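PDB 7A56: envelopment polyprotein from Bovine Schmallenberg virus BH80/Germany/2011, which probably drives fusion of the viral envelope with host membranes during entry, as a class II fusion glycoprotein whose fusion domains are captured here in the postfusion conformation. Local coordinates for residues A[242-254]-A[308-320]. Numbering follows the deposited sequence.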
loop_
_atom_site.group_PDB
_atom_site.type_symbol
_atom_site.label_atom_id
_atom_site.label_comp_id
_atom_site.label_asym_id
_atom_site.label_seq_id
_atom_site.Cartn_x
_atom_site.Cartn_y
_atom_site.Cartn_z
ATOM N N ILE A 242 -5.892 -13.495 0.046
ATOM C CA ILE A 242 -6.928 -13.557 1.060
ATOM C C ILE A 242 -7.261 -15.010 1.384
ATOM O O ILE A 242 -7.037 -15.918 0.583
ATOM C CB ILE A 242 -8.224 -12.846 0.583
ATOM C CG1 ILE A 242 -8.719 -13.520 -0.713
ATOM C CG2 ILE A 242 -7.955 -11.346 0.442
ATOM C CD1 ILE A 242 -10.157 -13.059 -1.159
ATOM N N ALA A 243 -7.913 -15.195 2.527
ATOM C CA ALA A 243 -8.441 -16.494 2.882
ATOM C C ALA A 243 -9.921 -16.305 3.169
ATOM O O ALA A 243 -10.323 -15.285 3.719
ATOM C CB ALA A 243 -7.693 -17.114 4.076
ATOM N N VAL A 244 -10.738 -17.239 2.713
ATOM C CA VAL A 244 -12.191 -17.115 2.750
ATOM C C VAL A 244 -12.755 -18.281 3.544
ATOM O O VAL A 244 -12.415 -19.444 3.263
ATOM C CB VAL A 244 -12.782 -17.066 1.332
ATOM C CG1 VAL A 244 -14.300 -17.056 1.397
ATOM C CG2 VAL A 244 -12.256 -15.774 0.600
ATOM N N LYS A 245 -13.595 -17.967 4.539
ATOM C CA LYS A 245 -14.327 -18.983 5.297
ATOM C C LYS A 245 -15.717 -18.453 5.616
ATOM O O LYS A 245 -15.855 -17.381 6.218
ATOM C CB LYS A 245 -13.617 -19.390 6.598
ATOM C CG LYS A 245 -14.412 -20.411 7.463
ATOM C CD LYS A 245 -13.472 -21.082 8.448
ATOM C CE LYS A 245 -14.104 -22.315 9.075
ATOM N NZ LYS A 245 -14.612 -23.257 8.039
ATOM N N ASN A 246 -16.742 -19.193 5.194
ATOM C CA ASN A 246 -18.138 -18.856 5.529
ATOM C C ASN A 246 -18.495 -17.459 5.055
ATOM O O ASN A 246 -19.049 -16.646 5.797
ATOM C CB ASN A 246 -18.410 -19.000 7.026
ATOM C CG ASN A 246 -18.336 -20.444 7.483
ATOM O OD1 ASN A 246 -18.829 -21.345 6.804
ATOM N ND2 ASN A 246 -17.670 -20.678 8.608
ATOM N N GLY A 247 -18.167 -17.188 3.798
ATOM C CA GLY A 247 -18.470 -15.909 3.227
ATOM C C GLY A 247 -17.723 -14.736 3.812
ATOM O O GLY A 247 -18.056 -13.605 3.475
ATOM N N LYS A 248 -16.724 -14.951 4.665
ATOM C CA LYS A 248 -15.951 -13.855 5.242
ATOM C C LYS A 248 -14.504 -13.885 4.760
ATOM O O LYS A 248 -13.928 -14.967 4.556
ATOM C CB LYS A 248 -16.002 -13.904 6.769
ATOM C CG LYS A 248 -17.426 -13.684 7.276
ATOM C CD LYS A 248 -17.632 -14.374 8.599
ATOM C CE LYS A 248 -17.005 -13.616 9.758
ATOM N NZ LYS A 248 -18.057 -13.120 10.728
ATOM N N VAL A 249 -13.915 -12.683 4.629
ATOM C CA VAL A 249 -12.599 -12.470 4.040
ATOM C C VAL A 249 -11.614 -12.184 5.161
ATOM O O VAL A 249 -11.830 -11.268 5.956
ATOM C CB VAL A 249 -12.620 -11.331 2.991
ATOM C CG1 VAL A 249 -11.259 -11.243 2.278
ATOM C CG2 VAL A 249 -13.674 -11.611 1.951
ATOM N N TYR A 250 -10.515 -12.970 5.211
ATOM C CA TYR A 250 -9.421 -12.881 6.167
ATOM C C TYR A 250 -8.129 -12.488 5.476
ATOM O O TYR A 250 -7.829 -12.905 4.347
ATOM C CB TYR A 250 -9.172 -14.242 6.885
ATOM C CG TYR A 250 -10.372 -14.663 7.638
ATOM C CD1 TYR A 250 -11.436 -15.267 6.970
ATOM C CD2 TYR A 250 -10.489 -14.412 8.996
ATOM C CE1 TYR A 250 -12.574 -15.608 7.625
ATOM C CE2 TYR A 250 -11.647 -14.783 9.667
ATOM C CZ TYR A 250 -12.661 -15.392 8.970
ATOM O OH TYR A 250 -13.810 -15.755 9.591
ATOM N N VAL A 251 -7.340 -11.715 6.182
ATOM C CA VAL A 251 -6.094 -11.227 5.633
ATOM C C VAL A 251 -5.009 -11.410 6.675
ATOM O O VAL A 251 -5.266 -11.390 7.889
ATOM C CB VAL A 251 -6.188 -9.721 5.241
ATOM C CG1 VAL A 251 -7.224 -9.490 4.063
ATOM C CG2 VAL A 251 -6.603 -8.922 6.462
ATOM N N GLY A 252 -3.782 -11.507 6.188
ATOM C CA GLY A 252 -2.625 -11.670 7.100
ATOM C C GLY A 252 -1.531 -12.539 6.468
ATOM O O GLY A 252 -1.389 -12.571 5.255
ATOM N N ASP A 253 -0.794 -13.239 7.346
ATOM C CA ASP A 253 0.307 -14.185 7.066
ATOM C C ASP A 253 -0.065 -15.408 6.243
ATOM O O ASP A 253 -0.334 -16.455 6.848
ATOM C CB ASP A 253 0.875 -14.705 8.404
ATOM C CG ASP A 253 2.166 -13.993 8.793
ATOM O OD1 ASP A 253 2.466 -13.064 8.001
ATOM O OD2 ASP A 253 2.863 -14.357 9.818
ATOM N N ILE A 254 -0.259 -15.286 4.904
ATOM C CA ILE A 254 -0.863 -16.377 4.118
ATOM C C ILE A 254 0.065 -16.741 2.970
ATOM O O ILE A 254 0.471 -15.876 2.193
ATOM C CB ILE A 254 -2.260 -16.044 3.549
ATOM C CG1 ILE A 254 -3.300 -15.692 4.648
ATOM C CG2 ILE A 254 -2.768 -17.207 2.667
ATOM C CD1 ILE A 254 -4.607 -14.903 4.028
ATOM N N LEU A 308 -6.101 -19.900 11.999
ATOM C CA LEU A 308 -7.101 -19.506 13.005
ATOM C C LEU A 308 -6.897 -18.100 13.565
ATOM O O LEU A 308 -7.854 -17.517 14.089
ATOM C CB LEU A 308 -7.135 -20.503 14.157
ATOM C CG LEU A 308 -7.575 -21.874 13.677
ATOM C CD1 LEU A 308 -7.483 -22.835 14.827
ATOM C CD2 LEU A 308 -8.981 -21.817 13.101
ATOM N N LEU A 309 -5.689 -17.539 13.484
ATOM C CA LEU A 309 -5.437 -16.198 14.000
ATOM C C LEU A 309 -5.555 -15.110 12.933
ATOM O O LEU A 309 -5.196 -13.966 13.204
ATOM C CB LEU A 309 -4.042 -16.121 14.645
ATOM C CG LEU A 309 -3.734 -17.191 15.706
ATOM C CD1 LEU A 309 -2.262 -17.274 15.948
ATOM C CD2 LEU A 309 -4.497 -16.977 17.021
ATOM N N LEU A 310 -5.944 -15.444 11.706
ATOM C CA LEU A 310 -6.129 -14.403 10.706
ATOM C C LEU A 310 -7.281 -13.497 11.120
ATOM O O LEU A 310 -8.269 -13.956 11.703
ATOM C CB LEU A 310 -6.441 -15.007 9.347
ATOM C CG LEU A 310 -5.378 -15.919 8.730
ATOM C CD1 LEU A 310 -6.027 -16.538 7.524
ATOM C CD2 LEU A 310 -4.146 -15.077 8.291
ATOM N N GLU A 311 -7.149 -12.214 10.793
ATOM C CA GLU A 311 -8.170 -11.201 11.088
ATOM C C GLU A 311 -9.167 -11.064 9.950
ATOM O O GLU A 311 -8.797 -11.004 8.771
ATOM C CB GLU A 311 -7.514 -9.856 11.354
ATOM C CG GLU A 311 -6.595 -9.905 12.559
ATOM C CD GLU A 311 -6.232 -8.522 13.070
ATOM O OE1 GLU A 311 -6.356 -7.554 12.280
ATOM O OE2 GLU A 311 -5.846 -8.420 14.266
ATOM N N GLN A 312 -10.438 -11.040 10.299
ATOM C CA GLN A 312 -11.431 -10.839 9.282
ATOM C C GLN A 312 -11.390 -9.353 8.951
ATOM O O GLN A 312 -11.206 -8.528 9.845
ATOM C CB GLN A 312 -12.810 -11.239 9.786
ATOM C CG GLN A 312 -13.840 -11.088 8.697
ATOM C CD GLN A 312 -15.219 -10.861 9.234
ATOM O OE1 GLN A 312 -15.463 -11.017 10.430
ATOM N NE2 GLN A 312 -16.139 -10.505 8.355
ATOM N N ASP A 313 -11.479 -9.023 7.677
ATOM C CA ASP A 313 -11.534 -7.626 7.229
ATOM C C ASP A 313 -12.974 -7.357 6.803
ATOM O O ASP A 313 -13.405 -7.731 5.704
ATOM C CB ASP A 313 -10.481 -7.382 6.141
ATOM C CG ASP A 313 -10.418 -5.907 5.691
ATOM O OD1 ASP A 313 -11.345 -5.144 6.002
ATOM O OD2 ASP A 313 -9.464 -5.506 5.003
ATOM N N ASN A 314 -13.727 -6.684 7.679
ATOM C CA ASN A 314 -15.123 -6.362 7.404
ATOM C C ASN A 314 -15.304 -5.391 6.248
ATOM O O ASN A 314 -16.415 -5.308 5.730
ATOM C CB ASN A 314 -15.807 -5.770 8.627
ATOM C CG ASN A 314 -16.265 -6.828 9.556
ATOM O OD1 ASN A 314 -15.790 -6.927 10.684
ATOM N ND2 ASN A 314 -17.161 -7.682 9.073
ATOM N N THR A 315 -14.248 -4.713 5.791
ATOM C CA THR A 315 -14.433 -3.837 4.632
ATOM C C THR A 315 -14.485 -4.621 3.339
ATOM O O THR A 315 -14.896 -4.072 2.311
ATOM C CB THR A 315 -13.321 -2.797 4.558
ATOM O OG1 THR A 315 -12.070 -3.406 4.187
ATOM C CG2 THR A 315 -13.202 -2.005 5.915
ATOM N N LEU A 316 -14.096 -5.913 3.355
ATOM C CA LEU A 316 -14.082 -6.711 2.133
ATOM C C LEU A 316 -15.313 -7.602 2.092
ATOM O O LEU A 316 -15.670 -8.231 3.098
ATOM C CB LEU A 316 -12.828 -7.618 2.043
ATOM C CG LEU A 316 -11.488 -6.871 2.076
ATOM C CD1 LEU A 316 -10.265 -7.759 2.273
ATOM C CD2 LEU A 316 -11.277 -6.038 0.807
ATOM N N THR A 317 -15.900 -7.729 0.908
ATOM C CA THR A 317 -17.035 -8.621 0.722
ATOM C C THR A 317 -16.856 -9.332 -0.601
ATOM O O THR A 317 -16.267 -8.800 -1.547
ATOM C CB THR A 317 -18.409 -7.882 0.703
ATOM O OG1 THR A 317 -18.444 -6.950 -0.390
ATOM C CG2 THR A 317 -18.676 -7.136 2.001
ATOM N N ILE A 318 -17.357 -10.548 -0.663
ATOM C CA ILE A 318 -17.307 -11.324 -1.889
ATOM C C ILE A 318 -18.524 -10.978 -2.728
ATOM O O ILE A 318 -19.664 -11.191 -2.298
ATOM C CB ILE A 318 -17.225 -12.839 -1.580
ATOM C CG1 ILE A 318 -15.943 -13.075 -0.830
ATOM C CG2 ILE A 318 -17.286 -13.582 -2.866
ATOM C CD1 ILE A 318 -15.912 -14.371 0.005
ATOM N N ALA A 319 -18.285 -10.443 -3.938
ATOM C CA ALA A 319 -19.320 -10.172 -4.926
ATOM C C ALA A 319 -19.531 -11.315 -5.920
ATOM O O ALA A 319 -20.673 -11.595 -6.302
ATOM C CB ALA A 319 -18.978 -8.879 -5.672
ATOM N N SER A 320 -18.444 -11.963 -6.346
ATOM C CA SER A 320 -18.435 -13.117 -7.259
ATOM C C SER A 320 -19.248 -12.905 -8.536
ATOM O O SER A 320 -18.888 -13.418 -9.597
ATOM C CB SER A 320 -18.934 -14.369 -6.536
ATOM O OG SER A 320 -18.180 -15.514 -6.917
HETATM O O HOH W 1 -18.369 -11.453 1.853
HETATM O O HOH W 2 -15.099 -10.092 5.510
HETATM O O HOH W 3 -4.216 -11.752 10.534
#
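Two backbone hydrogen bonds join strand 248-251 to residues 311-313: Val251 N gives to Glu311 O at 3.1 Å, and Asp313 N meets Val249 O at 2.9 Å, almost straight (168° at the hydrogen). Between them Tyr250 and Gln312 form an antiparallel non-hydrogen-bonded pair. Strand 311-312 so adds to the second arm of a β-hairpin closed by the type I' turn from Lys245 to Lys248; the first arm, 241-245, pairs on with strand 187-192. Waters extend the pairing: one bridges Val251 O and Glu311 N, another Gly247 O and Ile318 N, and a third ties Val249 N to Gln312 NE2 and Asp313 O.

Apolar side chains meet on two sides. Val249 sends CG1, anti to its backbone N (chi1 -174°), against Leu316 CD1 at 3.6 Å, while its CG2 faces Ile318 CG1. Ile318 CD1 and Val244 CG1 touch tip to tip, tightly, at 3.4 Å. Farther along, Leu310 puts CD1 on Ala243 CB and CD2 on Ile254 CG1 (3.8 Å).

Gln312 CG lies over one face of the Tyr250 ring, whose edge carries Leu310 O, 3.5 Å from CD2; the amide, turned 42° from the ring, crosses the bent Lys248 chain at a slant, OE1 against CE.

Asp313 OD1 accepts from Thr315 N, closing an Asx turn, and from Thr315 OG1. Glu311 OE2 forms a salt bridge with Arg116 of the second subunit. Direct bonds hold the centre of this seam and water its ends, while the Glu311 carboxylate links it to the assembly.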